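Local coordinates for occlusion-derived virus envelope protein E66 (Autographa californica nucleopolyhedrovirus, PDB 3VSN), which cleaves non-sulfated chondroitin as a lyase of the viral envelope and is essential for oral infection of the insect host, at residues A[41-46]-A[88-93]; A[238-243]-A[323-328]; A[346-351]-A[398-403]; A[512-517]-A[563-568]. All blocks are in the same frame, centred on the assembly; numbering follows the deposited sequence.

Contact 1 of 4, residues A[41-46]-A[88-93]; sequences NLSYSF and YCVRYN
Ser43 OG and the carbonyl oxygen of Val90 are joined through one water. Ser43 OG donates to water 1 at 2.9 Å, and the water in turn donates to Val90 O. This is the polar side of the contact. Beside it the packing is apolar and centres on Val90. Its CG2 methyl sits over the middle of one face of the Phe46 ring, 3.7 Å from the ring centroid and 13° off the ring normal, which makes a CH-pi contact. The CG1 methyl touches Phe46 CD2 and Ser43 OG. Leu42 approaches CG2 from another side, with its CG 3.9 Å from Val90 CG2. With Leu42 CG anti to the backbone N (chi1 -176°), its CD2 branch reaches Val90 CA. Asn93 CB meets the CD2 branch of Leu42 at 4.0 Å. The two helices, 29-48 and 75-93, pack here at 142° between their directions, with local axes 9.6 Å apart. Both lie in the helical domain of the polysaccharide lyase 8 type, and Leu42 and Cys89 also touch helix 138-154. The result is a mainly apolar helix pair, with Val90 set between Phe46 and Leu42 and a water at the polar margin.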
# COMPACT_ATOMS: atom_id res chain seq x y z
N ASN A 41 2.37 -14.33 21.63
CA ASN A 41 2.29 -13.44 20.47
C ASN A 41 1.05 -13.63 19.60
O ASN A 41 0.92 -12.96 18.57
CB ASN A 41 3.56 -13.59 19.62
CG ASN A 41 4.81 -13.12 20.35
OD1 ASN A 41 5.65 -13.92 20.75
ND2 ASN A 41 4.92 -11.82 20.52
N LEU A 42 0.14 -14.52 20.02
CA LEU A 42 -1.02 -14.87 19.19
C LEU A 42 -1.90 -13.68 18.81
O LEU A 42 -2.21 -13.51 17.63
CB LEU A 42 -1.86 -15.98 19.84
CG LEU A 42 -3.06 -16.49 19.01
CD1 LEU A 42 -2.66 -16.91 17.60
CD2 LEU A 42 -3.77 -17.64 19.72
N SER A 43 -2.31 -12.88 19.79
CA SER A 43 -3.15 -11.71 19.51
C SER A 43 -2.47 -10.78 18.51
O SER A 43 -3.08 -10.34 17.54
CB SER A 43 -3.51 -10.97 20.80
OG SER A 43 -4.52 -11.67 21.50
N TYR A 44 -1.19 -10.50 18.74
CA TYR A 44 -0.39 -9.68 17.83
C TYR A 44 -0.30 -10.28 16.43
O TYR A 44 -0.52 -9.58 15.43
CB TYR A 44 1.01 -9.46 18.42
CG TYR A 44 1.96 -8.73 17.51
CD1 TYR A 44 1.87 -7.35 17.36
CD2 TYR A 44 2.95 -9.42 16.82
CE1 TYR A 44 2.74 -6.67 16.52
CE2 TYR A 44 3.83 -8.75 15.98
CZ TYR A 44 3.72 -7.38 15.85
OH TYR A 44 4.59 -6.72 15.02
N SER A 45 0.01 -11.57 16.36
CA SER A 45 0.13 -12.28 15.08
C SER A 45 -1.19 -12.26 14.31
O SER A 45 -1.21 -12.01 13.10
CB SER A 45 0.58 -13.73 15.31
OG SER A 45 0.72 -14.41 14.08
N PHE A 46 -2.28 -12.52 15.02
CA PHE A 46 -3.63 -12.50 14.46
C PHE A 46 -3.97 -11.12 13.88
O PHE A 46 -4.62 -11.04 12.84
CB PHE A 46 -4.62 -12.88 15.56
CG PHE A 46 -5.98 -13.30 15.06
CD1 PHE A 46 -6.12 -14.37 14.18
CD2 PHE A 46 -7.12 -12.67 15.53
CE1 PHE A 46 -7.37 -14.78 13.74
CE2 PHE A 46 -8.38 -13.07 15.10
CZ PHE A 46 -8.51 -14.12 14.21
N TYR A 88 -11.85 -18.22 17.68
CA TYR A 88 -12.17 -18.64 19.05
C TYR A 88 -10.92 -19.03 19.85
O TYR A 88 -10.88 -18.83 21.06
CB TYR A 88 -13.19 -19.78 19.05
CG TYR A 88 -14.64 -19.33 19.13
CD1 TYR A 88 -15.52 -19.54 18.07
CD2 TYR A 88 -15.13 -18.69 20.28
CE1 TYR A 88 -16.84 -19.13 18.14
CE2 TYR A 88 -16.45 -18.28 20.36
CZ TYR A 88 -17.30 -18.50 19.29
OH TYR A 88 -18.61 -18.09 19.37
N CYS A 89 -9.91 -19.59 19.18
CA CYS A 89 -8.62 -19.86 19.82
C CYS A 89 -8.00 -18.58 20.35
O CYS A 89 -7.49 -18.56 21.48
CB CYS A 89 -7.65 -20.53 18.84
SG CYS A 89 -8.05 -22.24 18.46
N VAL A 90 -8.04 -17.53 19.54
CA VAL A 90 -7.49 -16.23 19.93
C VAL A 90 -8.25 -15.66 21.14
O VAL A 90 -7.63 -15.13 22.07
CB VAL A 90 -7.48 -15.24 18.74
CG1 VAL A 90 -6.94 -13.87 19.15
CG2 VAL A 90 -6.64 -15.80 17.59
N ARG A 91 -9.57 -15.79 21.12
CA ARG A 91 -10.42 -15.38 22.25
C ARG A 91 -10.09 -16.17 23.52
O ARG A 91 -9.98 -15.59 24.60
CB ARG A 91 -11.91 -15.56 21.92
CG ARG A 91 -12.45 -14.61 20.86
CD ARG A 91 -13.97 -14.58 20.88
NE ARG A 91 -14.48 -14.05 22.15
CZ ARG A 91 -15.76 -13.99 22.49
NH1 ARG A 91 -16.71 -14.42 21.67
NH2 ARG A 91 -16.10 -13.49 23.67
N TYR A 92 -9.94 -17.48 23.38
CA TYR A 92 -9.59 -18.35 24.50
C TYR A 92 -8.26 -17.94 25.14
O TYR A 92 -8.09 -18.01 26.36
CB TYR A 92 -9.51 -19.81 24.04
CG TYR A 92 -9.19 -20.78 25.15
CD1 TYR A 92 -10.21 -21.29 25.96
CD2 TYR A 92 -7.88 -21.17 25.41
CE1 TYR A 92 -9.92 -22.17 26.99
CE2 TYR A 92 -7.58 -22.05 26.44
CZ TYR A 92 -8.61 -22.54 27.22
OH TYR A 92 -8.32 -23.41 28.24
N ASN A 93 -7.33 -17.51 24.29
CA ASN A 93 -5.97 -17.21 24.69
C ASN A 93 -5.77 -15.75 25.14
O ASN A 93 -4.73 -15.41 25.72
CB ASN A 93 -5.03 -17.55 23.52
CG ASN A 93 -3.57 -17.34 23.86
OD1 ASN A 93 -2.94 -16.40 23.36
ND2 ASN A 93 -3.01 -18.22 24.68
O HOH W 1 -4.82 -14.53 22.03

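Contact 2 of 4, residues A[238-243]-A[323-328]; sequences HVDSIY and DYSKVL
Asp240 grips the other chain segment with both carboxylate oxygens, and one of them takes two backbone N-H groups. Asp240 OD2 accepts from Ser325 N at 2.6 Å, nearly straight at 166°, through its syn lone pair. It also accepts from Tyr324 N at 2.8 Å. That donor comes from the anti side, 27° out of the carboxylate plane, and its bond is more bent. The second oxygen, OD1, uses its syn lone pair for the hydroxyl of Ser325, with Ser325 OG 2.7 Å from Asp240 OD1. Three bonds thus fix the rotation of the carboxylate. Asp240 CG stands between its own backbone N and carbonyl carbon (chi1 57°), which turns the group across to 323-328. Asp240 is the third residue of a type I beta turn, His238 to Ser241, between strands 236-238 and 243-245. The contact joins this hairpin turn of the N-terminal lyase-8-type region to the turn between strands 318-322 and 327-331. On the partner segment, Lys326 and Val327 form a G1 beta bulge facing Ala322. Lys326 NZ turns back to Asp323 O at 2.7 Å and also forms a salt bridge with Glu608. Beside the polar cluster the contact is apolar. Ile242 CB rests on Ser325 CB, and its CD1 meets Val327 CG2 at 3.9 Å. Val239 CG2 also touches Tyr324 CD2. The hydroxyl of Tyr324 is hydrogen-bonded to Ser648 O.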
# COMPACT_ATOMS: atom_id res chain seq x y z
N HIS A 238 12.02 -4.64 -5.14
CA HIS A 238 12.95 -3.83 -5.91
C HIS A 238 13.94 -3.14 -5.02
O HIS A 238 13.72 -3.03 -3.81
CB HIS A 238 12.21 -2.88 -6.84
CG HIS A 238 11.84 -3.50 -8.17
ND1 HIS A 238 11.39 -4.76 -8.29
CD2 HIS A 238 11.86 -2.97 -9.47
CE1 HIS A 238 11.15 -5.04 -9.58
NE2 HIS A 238 11.43 -3.94 -10.30
N VAL A 239 15.05 -2.67 -5.60
CA VAL A 239 16.19 -2.17 -4.82
C VAL A 239 15.86 -1.03 -3.86
O VAL A 239 16.53 -0.86 -2.84
CB VAL A 239 17.39 -1.75 -5.71
CG1 VAL A 239 17.98 -2.96 -6.44
CG2 VAL A 239 17.00 -0.65 -6.70
N ASP A 240 14.82 -0.25 -4.18
CA ASP A 240 14.40 0.85 -3.33
C ASP A 240 13.20 0.49 -2.44
O ASP A 240 12.47 1.36 -1.97
CB ASP A 240 14.11 2.12 -4.16
CG ASP A 240 13.06 1.90 -5.24
OD1 ASP A 240 12.52 0.78 -5.39
OD2 ASP A 240 12.76 2.88 -5.97
N SER A 241 13.03 -0.81 -2.21
CA SER A 241 11.99 -1.33 -1.31
C SER A 241 10.56 -0.92 -1.68
O SER A 241 9.84 -0.33 -0.87
CB SER A 241 12.30 -0.99 0.15
OG SER A 241 13.35 -1.81 0.63
N ILE A 242 10.18 -1.23 -2.91
CA ILE A 242 8.78 -1.26 -3.32
C ILE A 242 8.55 -2.65 -3.89
O ILE A 242 9.38 -3.16 -4.65
CB ILE A 242 8.46 -0.17 -4.37
CG1 ILE A 242 8.57 1.24 -3.76
CG2 ILE A 242 7.09 -0.39 -5.01
CD1 ILE A 242 7.60 1.53 -2.62
N TYR A 243 7.44 -3.29 -3.51
CA TYR A 243 7.16 -4.63 -3.99
C TYR A 243 6.50 -4.64 -5.36
O TYR A 243 5.45 -4.03 -5.56
CB TYR A 243 6.37 -5.49 -3.00
CG TYR A 243 6.50 -6.94 -3.38
CD1 TYR A 243 5.56 -7.56 -4.21
CD2 TYR A 243 7.62 -7.68 -2.98
CE1 TYR A 243 5.72 -8.88 -4.60
CE2 TYR A 243 7.78 -9.00 -3.36
CZ TYR A 243 6.83 -9.59 -4.17
OH TYR A 243 7.00 -10.90 -4.56
N ASP A 323 13.29 6.00 -5.14
CA ASP A 323 13.73 6.84 -6.25
C ASP A 323 13.68 6.17 -7.63
O ASP A 323 13.64 6.86 -8.65
CB ASP A 323 15.15 7.36 -6.00
CG ASP A 323 15.25 8.27 -4.77
OD1 ASP A 323 14.20 8.75 -4.26
OD2 ASP A 323 16.39 8.50 -4.33
N TYR A 324 13.71 4.84 -7.65
CA TYR A 324 13.62 4.08 -8.89
C TYR A 324 12.19 3.66 -9.22
O TYR A 324 11.76 3.74 -10.37
CB TYR A 324 14.50 2.83 -8.81
CG TYR A 324 15.97 3.07 -9.03
CD1 TYR A 324 16.49 3.22 -10.31
CD2 TYR A 324 16.85 3.12 -7.94
CE1 TYR A 324 17.85 3.42 -10.52
CE2 TYR A 324 18.21 3.32 -8.14
CZ TYR A 324 18.70 3.47 -9.42
OH TYR A 324 20.05 3.67 -9.62
N SER A 325 11.48 3.19 -8.20
CA SER A 325 10.11 2.69 -8.36
C SER A 325 9.09 3.82 -8.36
O SER A 325 7.95 3.63 -8.80
CB SER A 325 9.78 1.69 -7.25
OG SER A 325 10.68 0.59 -7.29
N LYS A 326 9.52 4.99 -7.87
CA LYS A 326 8.77 6.26 -7.92
C LYS A 326 7.61 6.34 -6.93
O LYS A 326 6.44 6.38 -7.32
CB LYS A 326 8.30 6.61 -9.35
CG LYS A 326 9.34 6.42 -10.46
CD LYS A 326 10.63 7.18 -10.20
CE LYS A 326 11.62 7.00 -11.34
NZ LYS A 326 12.88 7.77 -11.13
N VAL A 327 7.94 6.36 -5.64
CA VAL A 327 6.95 6.58 -4.59
C VAL A 327 7.53 7.57 -3.58
O VAL A 327 8.67 7.42 -3.14
CB VAL A 327 6.55 5.26 -3.87
CG1 VAL A 327 5.52 5.53 -2.77
CG2 VAL A 327 5.99 4.24 -4.85
N LEU A 328 6.75 8.60 -3.26
CA LEU A 328 7.08 9.53 -2.18
C LEU A 328 5.97 9.45 -1.14
O LEU A 328 4.79 9.61 -1.47
CB LEU A 328 7.20 10.96 -2.72
CG LEU A 328 7.32 12.10 -1.69
CD1 LEU A 328 8.64 12.03 -0.93
CD2 LEU A 328 7.17 13.46 -2.36

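Contact 3 of 4, residues A[346-351]-A[398-403]; sequences LAYYES and MRIPSG
The backbones of 346-351 and 398-403 come closest at Ser351 and Ser402, whose CA atoms are 5.3 Å apart. Ser351 OG donates to the carbonyl oxygen of Ile400 at 3.0 Å. The donor lies in the carbonyl plane, with a C=O to donor angle of 157°. Ser351 OG sits between its own backbone N and carbonyl carbon (chi1 58°), and from there it faces the loop. Ser402 CB packs against the same hydroxyl at 3.7 Å. Ile400 fills the other half of the contact. Its CD1 sits at the hydroxyl edge of Tyr348, near the ring plane, 3.6 Å from Tyr348 OH. Tyr349 passes alongside Ile400 in the opposite direction, with CE2 4.0 Å from Ile400 CB. The carbonyl oxygen of Ile400 lies in plane at the edge of the Tyr349 ring. Both phenol hydroxyls are hydrogen-bonded further out, Tyr348 to Glu436 and Tyr349 to the backbone N of Gln358. The side chain of Glu350 leaves the backbone away from the loop. It forms a salt bridge with Arg300, the transition-state stabiliser, and a hydrogen bond with the catalytic His246. The loop therefore backs the short strand 349-351, which carries Glu350, a residue important for catalysis, into the lyase active site.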
# COMPACT_ATOMS: atom_id res chain seq x y z
N LEU A 346 7.84 0.66 -15.33
CA LEU A 346 6.77 0.00 -14.58
C LEU A 346 5.39 0.38 -15.09
O LEU A 346 5.19 1.49 -15.60
CB LEU A 346 6.89 0.32 -13.08
CG LEU A 346 8.14 -0.17 -12.32
CD1 LEU A 346 8.22 0.48 -10.95
CD2 LEU A 346 8.17 -1.69 -12.21
N ALA A 347 4.44 -0.54 -14.95
CA ALA A 347 3.05 -0.29 -15.32
C ALA A 347 2.51 0.91 -14.54
O ALA A 347 2.82 1.07 -13.36
CB ALA A 347 2.20 -1.52 -15.06
N TYR A 348 1.72 1.74 -15.21
CA TYR A 348 0.99 2.79 -14.51
C TYR A 348 -0.39 2.28 -14.09
O TYR A 348 -1.06 2.91 -13.27
CB TYR A 348 0.87 4.07 -15.36
CG TYR A 348 -0.07 3.98 -16.55
CD1 TYR A 348 0.40 3.65 -17.82
CD2 TYR A 348 -1.43 4.26 -16.40
CE1 TYR A 348 -0.46 3.60 -18.91
CE2 TYR A 348 -2.30 4.20 -17.49
CZ TYR A 348 -1.81 3.87 -18.73
OH TYR A 348 -2.67 3.81 -19.80
N TYR A 349 -0.79 1.14 -14.65
CA TYR A 349 -2.12 0.59 -14.37
C TYR A 349 -2.20 -0.89 -14.71
O TYR A 349 -1.49 -1.38 -15.59
CB TYR A 349 -3.19 1.38 -15.14
CG TYR A 349 -4.61 0.96 -14.82
CD1 TYR A 349 -5.07 0.96 -13.50
CD2 TYR A 349 -5.49 0.57 -15.82
CE1 TYR A 349 -6.37 0.58 -13.20
CE2 TYR A 349 -6.80 0.20 -15.53
CZ TYR A 349 -7.23 0.21 -14.22
OH TYR A 349 -8.51 -0.17 -13.91
N GLU A 350 -3.07 -1.59 -13.99
CA GLU A 350 -3.42 -2.97 -14.29
C GLU A 350 -4.93 -3.13 -14.16
O GLU A 350 -5.51 -2.74 -13.15
CB GLU A 350 -2.70 -3.95 -13.35
CG GLU A 350 -2.79 -5.41 -13.79
CD GLU A 350 -2.33 -6.38 -12.72
OE1 GLU A 350 -2.71 -6.20 -11.55
OE2 GLU A 350 -1.60 -7.33 -13.06
N SER A 351 -5.56 -3.68 -15.20
CA SER A 351 -7.00 -3.94 -15.20
C SER A 351 -7.31 -5.43 -15.27
O SER A 351 -6.42 -6.25 -15.52
CB SER A 351 -7.66 -3.21 -16.37
OG SER A 351 -7.10 -3.62 -17.61
N MET A 398 -13.22 6.84 -16.79
CA MET A 398 -12.16 6.54 -17.75
C MET A 398 -11.85 5.05 -17.68
O MET A 398 -11.35 4.57 -16.66
CB MET A 398 -10.92 7.39 -17.45
CG MET A 398 -9.68 7.05 -18.27
SD MET A 398 -9.87 7.21 -20.07
CE MET A 398 -9.92 8.99 -20.27
N ARG A 399 -12.15 4.34 -18.76
CA ARG A 399 -12.01 2.88 -18.80
C ARG A 399 -10.79 2.45 -19.60
O ARG A 399 -10.56 2.96 -20.70
CB ARG A 399 -13.25 2.23 -19.42
CG ARG A 399 -14.54 2.50 -18.69
CD ARG A 399 -15.64 1.54 -19.12
NE ARG A 399 -16.87 1.79 -18.37
CZ ARG A 399 -17.19 1.20 -17.22
NH1 ARG A 399 -16.37 0.30 -16.68
NH2 ARG A 399 -18.33 1.51 -16.62
N ILE A 400 -10.02 1.52 -19.05
CA ILE A 400 -8.93 0.88 -19.78
C ILE A 400 -9.10 -0.64 -19.66
O ILE A 400 -8.48 -1.28 -18.80
CB ILE A 400 -7.52 1.31 -19.29
CG1 ILE A 400 -7.40 2.84 -19.25
CG2 ILE A 400 -6.43 0.70 -20.17
CD1 ILE A 400 -6.06 3.33 -18.74
N PRO A 401 -9.96 -1.23 -20.52
CA PRO A 401 -10.32 -2.65 -20.41
C PRO A 401 -9.14 -3.58 -20.58
O PRO A 401 -8.19 -3.27 -21.30
CB PRO A 401 -11.31 -2.86 -21.57
CG PRO A 401 -11.77 -1.49 -21.95
CD PRO A 401 -10.59 -0.60 -21.70
N SER A 402 -9.19 -4.72 -19.89
CA SER A 402 -8.21 -5.77 -20.07
C SER A 402 -8.40 -6.40 -21.45
O SER A 402 -9.52 -6.74 -21.83
CB SER A 402 -8.37 -6.83 -18.97
OG SER A 402 -7.48 -7.92 -19.18
N GLY A 403 -7.31 -6.52 -22.20
CA GLY A 403 -7.35 -7.10 -23.54
C GLY A 403 -7.19 -8.61 -23.52
O GLY A 403 -7.18 -9.25 -24.57

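Contact 4 of 4, residues A[512-517]-A[563-568]; sequences HRVPIT and DSLRAF
The chain just after strand 509-513 packs on edge strand 566-569 of another sheet in the beta-sandwich part of the fold. Waters bridge this loop to strand 566-569. Water 2 donates to Pro515 O at 2.8 Å and accepts from Ala567 N. Water 3 accepts from Thr517 N and donates to Ala567 O at 2.8 Å. Both backbone polar groups of Ala567 are thus satisfied by water. The direct contact is apolar. Ile516 CD1 lies 3.9 Å from Ala567 CB, and CG1 of the same side chain is equally near. Its CG2 branch, anti to the backbone N, reaches the carbonyl carbon of Phe568 at 3.8 Å. Val514 CG1 meets Leu565 CD2 at 4.1 Å, the two side chains crossing at about a right angle. Earlier in the same segment as Leu565, Asp563 OD1 accepts from Leu565 N at 3.0 Å in an Asx turn. The same carboxylate has a salt bridge to Lys555. Val514 and Ile516 also lean on strand 550-558. Phe454 of strand 452-461 touches Val514, Leu565 and Ala567, and Val578 of the adjacent strand 575-579 touches Leu565 and Ala567.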
# COMPACT_ATOMS: atom_id res chain seq x y z
N HIS A 512 -7.31 25.12 -0.77
CA HIS A 512 -7.09 26.50 -1.22
C HIS A 512 -6.52 26.50 -2.61
O HIS A 512 -5.75 25.61 -2.98
CB HIS A 512 -6.10 27.21 -0.29
CG HIS A 512 -6.60 27.39 1.12
ND1 HIS A 512 -7.39 28.42 1.47
CD2 HIS A 512 -6.40 26.64 2.27
CE1 HIS A 512 -7.68 28.33 2.79
NE2 HIS A 512 -7.07 27.23 3.27
N ARG A 513 -6.90 27.50 -3.40
CA ARG A 513 -6.27 27.76 -4.69
C ARG A 513 -4.92 28.43 -4.42
O ARG A 513 -4.80 29.22 -3.49
CB ARG A 513 -7.18 28.66 -5.55
CG ARG A 513 -6.56 29.24 -6.81
CD ARG A 513 -7.58 30.07 -7.59
NE ARG A 513 -6.97 30.74 -8.73
CZ ARG A 513 -6.45 31.97 -8.70
NH1 ARG A 513 -5.91 32.48 -9.80
NH2 ARG A 513 -6.46 32.68 -7.58
N VAL A 514 -3.92 28.10 -5.22
CA VAL A 514 -2.61 28.75 -5.13
C VAL A 514 -2.32 29.49 -6.44
O VAL A 514 -1.97 28.87 -7.44
CB VAL A 514 -1.47 27.75 -4.80
CG1 VAL A 514 -0.12 28.45 -4.74
CG2 VAL A 514 -1.75 27.02 -3.49
N PRO A 515 -2.49 30.83 -6.44
CA PRO A 515 -2.16 31.56 -7.66
C PRO A 515 -0.66 31.63 -7.87
O PRO A 515 0.11 31.64 -6.91
CB PRO A 515 -2.74 32.96 -7.41
CG PRO A 515 -2.77 33.10 -5.93
CD PRO A 515 -3.04 31.71 -5.39
N ILE A 516 -0.24 31.64 -9.14
CA ILE A 516 1.15 31.86 -9.50
C ILE A 516 1.15 32.85 -10.65
O ILE A 516 0.61 32.56 -11.72
CB ILE A 516 1.87 30.56 -9.93
CG1 ILE A 516 1.73 29.46 -8.86
CG2 ILE A 516 3.34 30.85 -10.24
CD1 ILE A 516 2.33 28.12 -9.25
N THR A 517 1.74 34.02 -10.44
CA THR A 517 1.76 35.05 -11.47
C THR A 517 2.40 34.48 -12.74
O THR A 517 3.43 33.80 -12.68
CB THR A 517 2.49 36.31 -10.99
OG1 THR A 517 1.97 36.70 -9.72
CG2 THR A 517 2.31 37.46 -11.99
N ASP A 563 -1.07 27.79 6.76
CA ASP A 563 0.27 28.28 6.44
C ASP A 563 0.19 29.40 5.42
O ASP A 563 -0.89 29.67 4.88
CB ASP A 563 1.14 27.14 5.91
CG ASP A 563 0.59 26.53 4.64
OD1 ASP A 563 0.53 27.23 3.61
OD2 ASP A 563 0.21 25.34 4.67
N SER A 564 1.32 30.03 5.14
CA SER A 564 1.37 31.12 4.17
C SER A 564 2.22 30.75 2.95
O SER A 564 3.01 31.55 2.46
CB SER A 564 1.88 32.40 4.84
OG SER A 564 1.04 32.76 5.92
N LEU A 565 2.03 29.52 2.46
CA LEU A 565 2.77 29.05 1.29
C LEU A 565 2.56 29.98 0.09
O LEU A 565 1.44 30.41 -0.19
CB LEU A 565 2.35 27.62 0.94
CG LEU A 565 2.98 26.94 -0.28
CD1 LEU A 565 3.02 25.44 -0.07
CD2 LEU A 565 2.22 27.29 -1.55
N ARG A 566 3.65 30.29 -0.60
CA ARG A 566 3.60 31.04 -1.85
C ARG A 566 4.41 30.29 -2.91
O ARG A 566 5.35 29.57 -2.58
CB ARG A 566 4.14 32.46 -1.67
CG ARG A 566 3.41 33.31 -0.63
CD ARG A 566 2.01 33.70 -1.08
NE ARG A 566 1.32 34.54 -0.09
CZ ARG A 566 0.55 34.09 0.90
NH1 ARG A 566 0.34 32.78 1.05
NH2 ARG A 566 -0.02 34.95 1.74
N ALA A 567 4.02 30.45 -4.18
CA ALA A 567 4.75 29.83 -5.28
C ALA A 567 4.98 30.85 -6.38
O ALA A 567 4.18 31.76 -6.57
CB ALA A 567 4.01 28.61 -5.81
N PHE A 568 6.08 30.68 -7.11
CA PHE A 568 6.52 31.67 -8.08
C PHE A 568 7.02 31.00 -9.34
O PHE A 568 7.67 29.95 -9.27
CB PHE A 568 7.64 32.55 -7.51
CG PHE A 568 7.31 33.18 -6.19
CD1 PHE A 568 6.63 34.39 -6.13
CD2 PHE A 568 7.71 32.58 -5.00
CE1 PHE A 568 6.33 34.98 -4.91
CE2 PHE A 568 7.42 33.17 -3.77
CZ PHE A 568 6.73 34.37 -3.73
O HOH W 2 1.30 31.82 -4.38
O HOH W 3 3.57 34.12 -8.04

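In the fold
From the N terminus, contact 1 closes first. It pairs helices 29-48 and 75-93 within the helical domain. Contact 2 follows and joins the turn after strand 236-238 to the turn between strands 318-322 and 327-331, so it ties the N-terminal lyase-8-type region to the beta-rich part. Contact 3 closes the chain between strand 349-351 and the loop before strand 408-410. Contact 4 comes last and brings together two seven-stranded sheets. The four loops run in series; none nests or crosses. Contacts 2 and 3 touch, with Ser325 O 3.8 Å from Leu346 CD1. Contacts 1 and 4 are farthest apart, about 51 Å between centres, on opposite sides of the chain's centre.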